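Acyltransferase (Actinoplanes teichomyceticus, PDB 4Q38) transfers a long fatty acyl chain from acyl-CoA to the amino sugar of the glycopeptide antibiotic teicoplanin. Local coordinates at residues V74-D79 and H126-L131; P112-P115 and A121-Y124; R167-G170 and M174-Q177; R144-E149 and R232-R237. All coordinates share one frame; numbering follows the deposited sequence.

Interaction 1: V74-D79 and H126-L131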
loop_
_atom_site.group_PDB
_atom_site.type_symbol
_atom_site.label_atom_id
_atom_site.label_comp_id
_atom_site.label_asym_id
_atom_site.label_seq_id
_atom_site.Cartn_x
_atom_site.Cartn_y
_atom_site.Cartn_z
ATOM N N VAL A 74 -1.867 -0.438 -20.802
ATOM C CA VAL A 74 -2.938 -0.293 -21.788
ATOM C C VAL A 74 -2.788 -1.353 -22.884
ATOM O O VAL A 74 -3.770 -1.983 -23.294
ATOM C CB VAL A 74 -2.990 1.140 -22.372
ATOM C CG1 VAL A 74 -3.977 1.235 -23.531
ATOM C CG2 VAL A 74 -3.376 2.143 -21.279
ATOM N N ALA A 75 -1.548 -1.576 -23.311
ATOM C CA ALA A 75 -1.256 -2.519 -24.391
ATOM C C ALA A 75 -1.645 -3.945 -24.016
ATOM O O ALA A 75 -2.180 -4.686 -24.839
ATOM C CB ALA A 75 0.216 -2.449 -24.774
ATOM N N ALA A 76 -1.399 -4.320 -22.768
ATOM C CA ALA A 76 -1.593 -5.704 -22.335
ATOM C C ALA A 76 -2.951 -6.013 -21.713
ATOM O O ALA A 76 -3.189 -7.150 -21.312
ATOM C CB ALA A 76 -0.483 -6.108 -21.383
ATOM N N ALA A 77 -3.833 -5.017 -21.638
ATOM C CA ALA A 77 -5.135 -5.184 -20.979
ATOM C C ALA A 77 -5.820 -6.470 -21.423
ATOM O O ALA A 77 -5.919 -6.744 -22.623
ATOM C CB ALA A 77 -6.030 -3.977 -21.212
ATOM N N PRO A 78 -6.262 -7.285 -20.450
ATOM C CA PRO A 78 -6.834 -8.575 -20.774
ATOM C C PRO A 78 -8.210 -8.488 -21.437
ATOM O O PRO A 78 -8.860 -7.436 -21.419
ATOM C CB PRO A 78 -6.934 -9.261 -19.413
ATOM C CG PRO A 78 -7.103 -8.125 -18.454
ATOM C CD PRO A 78 -6.166 -7.083 -18.990
ATOM N N ASP A 79 -8.619 -9.609 -22.021
ATOM C CA ASP A 79 -9.866 -9.725 -22.754
ATOM C C ASP A 79 -10.665 -10.895 -22.170
ATOM O O ASP A 79 -10.086 -11.946 -21.897
ATOM C CB ASP A 79 -9.535 -9.980 -24.230
ATOM C CG ASP A 79 -10.746 -10.316 -25.044
ATOM O OD1 ASP A 79 -11.404 -9.383 -25.548
ATOM O OD2 ASP A 79 -11.039 -11.517 -25.171
ATOM N N HIS A 126 -3.112 -6.699 -10.807
ATOM C CA HIS A 126 -3.678 -5.886 -9.728
ATOM C C HIS A 126 -3.785 -4.430 -10.062
ATOM O O HIS A 126 -4.520 -3.681 -9.414
ATOM C CB HIS A 126 -2.893 -6.138 -8.448
ATOM C CG HIS A 126 -3.079 -7.535 -7.934
ATOM N ND1 HIS A 126 -4.257 -7.965 -7.439
ATOM C CD2 HIS A 126 -2.211 -8.626 -7.897
ATOM C CE1 HIS A 126 -4.146 -9.266 -7.092
ATOM N NE2 HIS A 126 -2.896 -9.666 -7.364
ATOM N N VAL A 127 -3.066 -4.002 -11.092
ATOM C CA VAL A 127 -3.332 -2.684 -11.666
ATOM C C VAL A 127 -4.721 -2.672 -12.327
ATOM O O VAL A 127 -5.487 -1.696 -12.176
ATOM C CB VAL A 127 -2.239 -2.276 -12.676
ATOM C CG1 VAL A 127 -2.563 -0.927 -13.309
ATOM C CG2 VAL A 127 -0.882 -2.229 -11.991
ATOM N N TYR A 128 -5.053 -3.747 -13.053
ATOM C CA TYR A 128 -6.392 -3.858 -13.672
ATOM C C TYR A 128 -7.483 -3.923 -12.607
ATOM O O TYR A 128 -8.536 -3.308 -12.755
ATOM C CB TYR A 128 -6.489 -5.064 -14.626
ATOM C CG TYR A 128 -5.474 -4.994 -15.739
ATOM C CD1 TYR A 128 -5.459 -3.912 -16.625
ATOM C CD2 TYR A 128 -4.502 -5.975 -15.877
ATOM C CE1 TYR A 128 -4.506 -3.821 -17.624
ATOM C CE2 TYR A 128 -3.539 -5.895 -16.874
ATOM C CZ TYR A 128 -3.551 -4.817 -17.739
ATOM O OH TYR A 128 -2.606 -4.722 -18.722
ATOM N N VAL A 129 -7.219 -4.672 -11.536
ATOM C CA VAL A 129 -8.109 -4.665 -10.370
ATOM C C VAL A 129 -8.324 -3.237 -9.887
ATOM O O VAL A 129 -9.470 -2.822 -9.687
ATOM C CB VAL A 129 -7.578 -5.517 -9.197
ATOM C CG1 VAL A 129 -8.500 -5.379 -7.985
ATOM C CG2 VAL A 129 -7.490 -6.981 -9.585
ATOM N N PHE A 130 -7.227 -2.489 -9.718
ATOM C CA PHE A 130 -7.304 -1.122 -9.209
ATOM C C PHE A 130 -8.136 -0.250 -10.164
ATOM O O PHE A 130 -9.066 0.430 -9.731
ATOM C CB PHE A 130 -5.891 -0.537 -9.024
ATOM C CG PHE A 130 -5.834 0.718 -8.178
ATOM C CD1 PHE A 130 -6.258 1.952 -8.682
ATOM C CD2 PHE A 130 -5.306 0.673 -6.885
ATOM C CE1 PHE A 130 -6.183 3.106 -7.904
ATOM C CE2 PHE A 130 -5.232 1.819 -6.105
ATOM C CZ PHE A 130 -5.661 3.038 -6.614
ATOM N N LEU A 131 -7.801 -0.293 -11.458
ATOM C CA LEU A 131 -8.525 0.482 -12.482
ATOM C C LEU A 131 -10.024 0.158 -12.503
ATOM O O LEU A 131 -10.860 1.052 -12.624
ATOM C CB LEU A 131 -7.928 0.232 -13.879
ATOM C CG LEU A 131 -6.486 0.693 -14.114
ATOM C CD1 LEU A 131 -5.984 0.324 -15.502
ATOM C CD2 LEU A 131 -6.338 2.188 -13.865
#
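A77 and Y128 mark the nearest backbone approach, 7.5 Å between their CA atoms, where the chain leaves helix 67-76 and passes the flank of helix 125-143. One side chain spans this gap. Y128 has its CG beside the backbone N (chi1 -59°), a torsion that carries the ring outward from its own helix and against the turn made by A76, A77 and P78. The evidence for a CH-pi contact is direct: P78 CD stands 3.5 Å from the centroid of the Y128 ring and only 10° off its normal, so the proline methylene lies over the centre of one face. Because this carbon is bonded to the amide nitrogen of the proline, its hydrogens are probably somewhat polarised, which suits the pi cloud. A77 approaches obliquely, with its CA 3.6 Å from Y128 CZ and its CB 3.9 Å from Y128 CE1. At the hydroxyl end, A76 CB lies 3.7 Å from Y128 OH. A77 N is only 3.2 Å from Y128 OH, yet the angle is too poor for a hydrogen bond; the hydroxyl instead bonds to I73 O, in the last turn of helix 67-76. L50, L86 and W87 pack round P78 in turn. This is proline-aromatic packing that joins the exit of one helix to the side of another in the helical N-terminal domain of the N-acyltransferase family, away from the ligand sites.

Interaction 2: P112-P115 and A121-Y124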
loop_
_atom_site.group_PDB
_atom_site.type_symbol
_atom_site.label_atom_id
_atom_site.label_comp_id
_atom_site.label_asym_id
_atom_site.label_seq_id
_atom_site.Cartn_x
_atom_site.Cartn_y
_atom_site.Cartn_z
ATOM N N PRO A 112 -3.603 -13.279 -4.446
ATOM C CA PRO A 112 -2.197 -13.579 -4.701
ATOM C C PRO A 112 -1.653 -12.856 -5.938
ATOM O O PRO A 112 -2.430 -12.451 -6.808
ATOM C CB PRO A 112 -2.210 -15.090 -4.957
ATOM C CG PRO A 112 -3.559 -15.335 -5.546
ATOM C CD PRO A 112 -4.476 -14.416 -4.781
ATOM N N PRO A 113 -0.324 -12.697 -6.017
ATOM C CA PRO A 113 0.286 -12.244 -7.268
ATOM C C PRO A 113 0.173 -13.365 -8.328
ATOM O O PRO A 113 0.131 -14.542 -7.968
ATOM C CB PRO A 113 1.746 -12.023 -6.873
ATOM C CG PRO A 113 1.975 -12.957 -5.734
ATOM C CD PRO A 113 0.685 -12.983 -4.973
ATOM N N LEU A 114 0.098 -13.005 -9.606
ATOM C CA LEU A 114 0.049 -14.008 -10.675
ATOM C C LEU A 114 1.453 -14.318 -11.188
ATOM O O LEU A 114 2.247 -13.399 -11.399
ATOM C CB LEU A 114 -0.859 -13.547 -11.825
ATOM C CG LEU A 114 -2.358 -13.357 -11.546
ATOM C CD1 LEU A 114 -3.119 -13.164 -12.858
ATOM C CD2 LEU A 114 -2.930 -14.530 -10.758
ATOM N N PRO A 115 1.773 -15.614 -11.380
ATOM C CA PRO A 115 3.071 -16.000 -11.940
ATOM C C PRO A 115 3.355 -15.263 -13.256
ATOM O O PRO A 115 2.464 -15.140 -14.091
ATOM C CB PRO A 115 2.907 -17.502 -12.184
ATOM C CG PRO A 115 1.913 -17.943 -11.158
ATOM C CD PRO A 115 0.977 -16.783 -10.953
ATOM N N ALA A 121 -0.206 -9.085 -18.824
ATOM C CA ALA A 121 -1.531 -9.114 -18.179
ATOM C C ALA A 121 -1.452 -9.701 -16.762
ATOM O O ALA A 121 -2.159 -9.250 -15.849
ATOM C CB ALA A 121 -2.526 -9.908 -19.019
ATOM N N ALA A 122 -0.595 -10.701 -16.590
ATOM C CA ALA A 122 -0.391 -11.321 -15.278
ATOM C C ALA A 122 0.377 -10.391 -14.341
ATOM O O ALA A 122 -0.024 -10.193 -13.193
ATOM C CB ALA A 122 0.335 -12.643 -15.424
ATOM N N ARG A 123 1.481 -9.834 -14.835
ATOM C CA ARG A 123 2.285 -8.870 -14.064
ATOM C C ARG A 123 1.473 -7.645 -13.642
ATOM O O ARG A 123 1.650 -7.136 -12.542
ATOM C CB ARG A 123 3.514 -8.422 -14.865
ATOM C CG ARG A 123 4.564 -9.513 -15.045
ATOM C CD ARG A 123 5.813 -8.975 -15.732
ATOM N NE ARG A 123 5.682 -8.827 -17.187
ATOM C CZ ARG A 123 5.720 -7.663 -17.832
ATOM N NH1 ARG A 123 5.859 -6.509 -17.164
ATOM N NH2 ARG A 123 5.627 -7.650 -19.157
ATOM N N TYR A 124 0.591 -7.174 -14.519
ATOM C CA TYR A 124 -0.198 -5.986 -14.222
ATOM C C TYR A 124 -1.597 -6.301 -13.675
ATOM O O TYR A 124 -2.440 -5.413 -13.580
ATOM C CB TYR A 124 -0.291 -5.081 -15.457
ATOM C CG TYR A 124 0.997 -4.374 -15.839
ATOM C CD1 TYR A 124 1.646 -3.517 -14.941
ATOM C CD2 TYR A 124 1.545 -4.527 -17.115
ATOM C CE1 TYR A 124 2.804 -2.850 -15.296
ATOM C CE2 TYR A 124 2.710 -3.862 -17.485
ATOM C CZ TYR A 124 3.340 -3.028 -16.573
ATOM O OH TYR A 124 4.495 -2.363 -16.931
HETATM O O HOH W 1 -0.077 -10.300 -10.344
#
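L114 CB and A122 CB meet in van der Waals contact, 3.9 Å apart. The close backbones allow this, with L114 CA 5.3 Å from A122 CA. Two backbone carbonyls complete this first shell: P115 O lies 3.5 Å from A122 CB, and A122 O is 3.7 Å from L114 CB. The leucine keeps its CG beside the backbone N, and this chi1 of -64° sets the branch so that L114 CD1 comes within 4.1 Å of A122 CA. Polar coupling is indirect. One water accepts from L114 N at 2.8 Å and donates to A122 O at 2.9 Å, the two partners subtending about 107° at its oxygen. The near-tetrahedral angle suits a water that accepts one bond and donates the other, and the bridge satisfies a loop amide and a helix carbonyl together. Further out, L27, L86 and L89 surround the L114 side chain, so helix 84-98 backs the loop. Y124 OH bonds to E72 OE1 and R123 NH1 to G172 O, holding the segment 121-124. Y124, just past helix 119-123, is at the N-cap position of helix 125-143. Within the N-terminal helical domain, a proline-rich loop thus folds back on the short helix that follows it, with one water joining the two backbones.

Interaction 3: R167-G170 and M174-Q177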
loop_
_atom_site.group_PDB
_atom_site.type_symbol
_atom_site.label_atom_id
_atom_site.label_comp_id
_atom_site.label_asym_id
_atom_site.label_seq_id
_atom_site.Cartn_x
_atom_site.Cartn_y
_atom_site.Cartn_z
ATOM N N ARG A 167 11.563 -0.565 -10.085
ATOM C CA ARG A 167 12.863 -0.319 -9.433
ATOM C C ARG A 167 13.375 -1.595 -8.763
ATOM O O ARG A 167 14.549 -1.943 -8.875
ATOM C CB ARG A 167 12.751 0.831 -8.412
ATOM C CG ARG A 167 14.061 1.229 -7.730
ATOM C CD ARG A 167 13.814 2.047 -6.462
ATOM N NE ARG A 167 12.768 3.055 -6.658
ATOM C CZ ARG A 167 11.998 3.567 -5.694
ATOM N NH1 ARG A 167 12.128 3.181 -4.429
ATOM N NH2 ARG A 167 11.077 4.470 -6.004
ATOM N N LYS A 168 12.480 -2.293 -8.076
ATOM C CA LYS A 168 12.838 -3.465 -7.286
ATOM C C LYS A 168 13.181 -4.708 -8.127
ATOM O O LYS A 168 14.148 -5.420 -7.826
ATOM C CB LYS A 168 11.702 -3.780 -6.306
ATOM C CG LYS A 168 12.030 -4.832 -5.264
ATOM C CD LYS A 168 10.909 -4.948 -4.244
ATOM C CE LYS A 168 11.253 -5.988 -3.192
ATOM N NZ LYS A 168 10.118 -6.241 -2.264
ATOM N N TYR A 169 12.391 -4.962 -9.170
ATOM C CA TYR A 169 12.476 -6.226 -9.906
ATOM C C TYR A 169 12.989 -6.111 -11.337
ATOM O O TYR A 169 13.451 -7.101 -11.911
ATOM C CB TYR A 169 11.118 -6.934 -9.909
ATOM C CG TYR A 169 10.565 -7.232 -8.533
ATOM C CD1 TYR A 169 11.120 -8.232 -7.733
ATOM C CD2 TYR A 169 9.472 -6.528 -8.044
ATOM C CE1 TYR A 169 10.610 -8.509 -6.476
ATOM C CE2 TYR A 169 8.951 -6.795 -6.793
ATOM C CZ TYR A 169 9.524 -7.784 -6.011
ATOM O OH TYR A 169 8.991 -8.045 -4.772
ATOM N N GLY A 170 12.873 -4.925 -11.918
ATOM C CA GLY A 170 13.421 -4.651 -13.241
ATOM C C GLY A 170 12.429 -4.651 -14.398
ATOM O O GLY A 170 12.786 -4.268 -15.512
ATOM N N MET A 174 2.972 -4.661 -10.208
ATOM C CA MET A 174 2.519 -4.013 -8.971
ATOM C C MET A 174 2.083 -5.149 -8.061
ATOM O O MET A 174 1.004 -5.724 -8.238
ATOM C CB MET A 174 1.371 -3.017 -9.236
ATOM C CG MET A 174 1.200 -1.925 -8.175
ATOM S SD MET A 174 0.645 -2.534 -6.559
ATOM C CE MET A 174 -1.033 -3.029 -6.933
ATOM N N ASN A 175 2.943 -5.491 -7.103
ATOM C CA ASN A 175 2.676 -6.609 -6.216
ATOM C C ASN A 175 2.400 -6.205 -4.750
ATOM O O ASN A 175 2.596 -7.005 -3.837
ATOM C CB ASN A 175 3.801 -7.654 -6.303
ATOM C CG ASN A 175 5.106 -7.160 -5.705
ATOM O OD1 ASN A 175 5.387 -5.973 -5.712
ATOM N ND2 ASN A 175 5.908 -8.079 -5.193
ATOM N N MET A 176 1.931 -4.978 -4.555
ATOM C CA MET A 176 1.504 -4.476 -3.245
ATOM C C MET A 176 -0.028 -4.381 -3.160
ATOM O O MET A 176 -0.572 -3.474 -2.524
ATOM C CB MET A 176 2.151 -3.108 -2.967
ATOM C CG MET A 176 3.651 -3.155 -2.681
ATOM S SD MET A 176 3.995 -4.028 -1.137
ATOM C CE MET A 176 3.372 -2.845 0.049
ATOM N N GLN A 177 -0.716 -5.333 -3.792
ATOM C CA GLN A 177 -2.180 -5.355 -3.819
ATOM C C GLN A 177 -2.855 -5.441 -2.444
ATOM O O GLN A 177 -3.989 -5.001 -2.307
ATOM C CB GLN A 177 -2.727 -6.460 -4.741
ATOM C CG GLN A 177 -2.406 -7.892 -4.322
ATOM C CD GLN A 177 -1.034 -8.357 -4.770
ATOM O OE1 GLN A 177 -0.227 -7.572 -5.265
ATOM N NE2 GLN A 177 -0.767 -9.641 -4.607
#
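The ring of Y169 and the carboxamide of N175 stand nearly perpendicular, their planes 81° apart, and come from opposite directions. One face of the Y169 ring is covered by its chain neighbour, with K168 CG 3.8 Å above the plane and over its centre. The asparagine reaches the ring obliquely, on the side of the hydroxyl: N175 ND2 is 3.7 Å from Y169 CE2, and N175 OD1 is 3.8 Å from the same carbon. The specific interaction is a hydrogen bond from N175 ND2 to Y169 OH, 3.1 Å long with an N-H...O angle of 148°, the acceptor tilted somewhat from the amide plane. N175 places its CG between the backbone N and the carbonyl carbon (chi1 69°), which brings the amide to Y169 OH. Structurally, the bond closes a connection between two helices: G170, the first residue past helix 157-169, has positive phi, and the link that follows comes back past Y169 before helix 177-184. The tyrosine oxygen also receives a weak hydrogen bond from K168 NZ at 3.3 Å. That lysine has a stronger partner in E295, with which it forms a salt bridge. H165, one turn back in the helix, meets the Y169 ring and also touches N175. M176, next in the chain, touches the bound acyl-glucosamine, while the N175 side chain remains about 9 Å from it. M176 N in turn makes a weak hydrogen bond to M174 SD, 3.4 Å long.

Interaction 4: R144-E149 and R232-R237. With SO4 (sulfate ion), chain C.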
loop_
_atom_site.group_PDB
_atom_site.type_symbol
_atom_site.label_atom_id
_atom_site.label_comp_id
_atom_site.label_asym_id
_atom_site.label_seq_id
_atom_site.Cartn_x
_atom_site.Cartn_y
_atom_site.Cartn_z
ATOM N N ARG A 144 -19.366 10.095 0.921
ATOM C CA ARG A 144 -18.782 10.567 2.175
ATOM C C ARG A 144 -18.444 12.066 2.154
ATOM O O ARG A 144 -17.983 12.621 3.148
ATOM C CB ARG A 144 -17.539 9.720 2.520
ATOM C CG ARG A 144 -17.879 8.304 3.006
ATOM C CD ARG A 144 -18.459 8.392 4.412
ATOM N NE ARG A 144 -18.980 7.138 4.943
ATOM C CZ ARG A 144 -19.154 6.900 6.243
ATOM N NH1 ARG A 144 -18.837 7.829 7.151
ATOM N NH2 ARG A 144 -19.635 5.728 6.646
ATOM N N GLY A 145 -18.658 12.719 1.017
ATOM C CA GLY A 145 -18.386 14.150 0.905
ATOM C C GLY A 145 -16.910 14.499 0.837
ATOM O O GLY A 145 -16.538 15.650 1.071
ATOM N N ILE A 146 -16.072 13.512 0.517
ATOM C CA ILE A 146 -14.619 13.702 0.406
ATOM C C ILE A 146 -14.327 14.619 -0.791
ATOM O O ILE A 146 -14.807 14.351 -1.890
ATOM C CB ILE A 146 -13.887 12.357 0.158
ATOM C CG1 ILE A 146 -14.371 11.246 1.114
ATOM C CG2 ILE A 146 -12.369 12.534 0.172
ATOM C CD1 ILE A 146 -13.946 11.397 2.550
ATOM N N PRO A 147 -13.535 15.690 -0.596
ATOM C CA PRO A 147 -13.161 16.519 -1.753
ATOM C C PRO A 147 -12.455 15.712 -2.844
ATOM O O PRO A 147 -11.659 14.804 -2.545
ATOM C CB PRO A 147 -12.184 17.538 -1.157
ATOM C CG PRO A 147 -12.519 17.594 0.293
ATOM C CD PRO A 147 -12.938 16.193 0.653
ATOM N N ASP A 148 -12.746 16.046 -4.097
ATOM C CA ASP A 148 -12.162 15.347 -5.242
ATOM C C ASP A 148 -10.639 15.325 -5.207
ATOM O O ASP A 148 -10.033 14.315 -5.555
ATOM C CB ASP A 148 -12.622 15.968 -6.561
ATOM C CG ASP A 148 -14.080 15.695 -6.869
ATOM O OD1 ASP A 148 -14.652 14.703 -6.356
ATOM O OD2 ASP A 148 -14.658 16.480 -7.653
ATOM N N GLU A 149 -10.026 16.432 -4.795
ATOM C CA GLU A 149 -8.561 16.527 -4.785
ATOM C C GLU A 149 -7.948 15.548 -3.781
ATOM O O GLU A 149 -6.867 15.009 -4.021
ATOM C CB GLU A 149 -8.079 17.958 -4.503
ATOM C CG GLU A 149 -8.348 18.454 -3.084
ATOM C CD GLU A 149 -8.203 19.955 -2.939
ATOM O OE1 GLU A 149 -9.241 20.658 -2.833
ATOM O OE2 GLU A 149 -7.044 20.430 -2.929
ATOM N N ARG A 232 -7.870 15.166 12.364
ATOM C CA ARG A 232 -9.124 15.178 13.109
ATOM C C ARG A 232 -10.264 15.900 12.369
ATOM O O ARG A 232 -11.371 15.359 12.276
ATOM C CB ARG A 232 -8.924 15.703 14.534
ATOM C CG ARG A 232 -9.684 14.900 15.573
ATOM C CD ARG A 232 -9.007 14.953 16.932
ATOM N NE ARG A 232 -8.852 16.327 17.405
ATOM C CZ ARG A 232 -9.599 16.899 18.347
ATOM N NH1 ARG A 232 -10.572 16.220 18.948
ATOM N NH2 ARG A 232 -9.361 18.159 18.695
ATOM N N PRO A 233 -10.004 17.109 11.817
ATOM C CA PRO A 233 -11.088 17.769 11.069
ATOM C C PRO A 233 -11.591 16.936 9.887
ATOM O O PRO A 233 -12.799 16.890 9.622
ATOM C CB PRO A 233 -10.433 19.053 10.538
ATOM C CG PRO A 233 -9.286 19.303 11.444
ATOM C CD PRO A 233 -8.810 17.964 11.940
ATOM N N PHE A 234 -10.672 16.285 9.173
ATOM C CA PHE A 234 -11.069 15.477 8.038
ATOM C C PHE A 234 -11.975 14.318 8.469
ATOM O O PHE A 234 -13.067 14.147 7.937
ATOM C CB PHE A 234 -9.851 14.909 7.307
ATOM C CG PHE A 234 -10.212 14.110 6.082
ATOM C CD1 PHE A 234 -10.503 14.749 4.880
ATOM C CD2 PHE A 234 -10.272 12.723 6.134
ATOM C CE1 PHE A 234 -10.836 14.014 3.742
ATOM C CE2 PHE A 234 -10.612 11.980 5.010
ATOM C CZ PHE A 234 -10.887 12.626 3.809
ATOM N N PHE A 235 -11.510 13.528 9.427
ATOM C CA PHE A 235 -12.281 12.349 9.834
ATOM C C PHE A 235 -13.547 12.671 10.633
ATOM O O PHE A 235 -14.573 11.990 10.477
ATOM C CB PHE A 235 -11.377 11.315 10.504
ATOM C CG PHE A 235 -10.431 10.645 9.533
ATOM C CD1 PHE A 235 -10.849 9.554 8.773
ATOM C CD2 PHE A 235 -9.143 11.145 9.334
ATOM C CE1 PHE A 235 -9.994 8.948 7.857
ATOM C CE2 PHE A 235 -8.279 10.545 8.421
ATOM C CZ PHE A 235 -8.703 9.440 7.688
ATOM N N ASP A 236 -13.499 13.722 11.451
ATOM C CA ASP A 236 -14.692 14.116 12.198
ATOM C C ASP A 236 -15.771 14.654 11.264
ATOM O O ASP A 236 -16.962 14.452 11.514
ATOM C CB ASP A 236 -14.366 15.092 13.329
ATOM C CG ASP A 236 -13.593 14.443 14.461
ATOM O OD1 ASP A 236 -13.405 13.204 14.478
ATOM O OD2 ASP A 236 -13.163 15.175 15.358
ATOM N N ARG A 237 -15.363 15.286 10.162
ATOM C CA ARG A 237 -16.333 15.685 9.138
ATOM C C ARG A 237 -16.911 14.544 8.302
ATOM O O ARG A 237 -18.127 14.484 8.102
ATOM C CB ARG A 237 -15.768 16.770 8.195
ATOM C CG ARG A 237 -15.733 18.155 8.821
ATOM C CD ARG A 237 -17.123 18.750 9.017
ATOM N NE ARG A 237 -17.665 19.283 7.769
ATOM C CZ ARG A 237 -18.691 20.129 7.692
ATOM N NH1 ARG A 237 -19.303 20.551 8.793
ATOM N NH2 ARG A 237 -19.105 20.561 6.506
HETATM S S SO4 C . -15.947 22.131 3.957
HETATM O O1 SO4 C . -15.140 21.085 4.643
HETATM O O2 SO4 C . -17.395 21.883 4.153
HETATM O O3 SO4 C . -15.607 23.478 4.498
HETATM O O4 SO4 C . -15.663 22.081 2.503
#
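A Schellman motif at G145 and, two residues on, P147 at the N-cap position of helix 148-155 set I146 and P147 against F234 of helix 221-238. The isoleucine and phenylalanine side chains cross at about a right angle. I146 straddles the far end of the ring: its CD1 lies 3.5 Å from F234 CZ in an oblique approach, whereas its CG2 meets the edge in plane, 3.9 Å from F234 CZ. P147 is more distant, its CD near the ring plane and 4.3 Å from F234 CE1. F234 reaches across because its CG is anti to the backbone N (chi1 -177°). The contact joins the N-terminal acyltransferase region to the GNAT-like C-terminal region; the F234 ring also meets H238, edge-to-face, and Y189 of strand 188-191. Within helix 221-238, F234 CD2 sits 3.6 Å above the centre of the F235 ring. Charged groups work at the margin: R144 forms a salt bridge with E241 and also bonds to H238 O. R237, its side chain bent at chi2 and chi3, gives a weak hydrogen bond from NH2 to sulfate O2, 3.2 Å long at 121°; the ion probably comes from the crystallisation liquor.

Interactions 1, 2 and 3 all lie in the N-terminal family region and touch one another, whereas interaction 4 alone bridges to the GNAT-like region, its centre about 30 Å or more from the others. Interaction 2 is nested within the loop closed by interaction 1, and H126 joins them by a probable hydrogen bond from H126 NE2 to P112 O (2.9 Å); the same histidine packs on Q177 of interaction 3. Interactions 2 and 4 are buried and largely apolar, though a water bridges the former. Interaction 1, partly buried, relies on CH-pi packing. Interaction 3, at the surface and nearest the acyl-sugar pocket, is the one with a direct hydrogen bond between its segments.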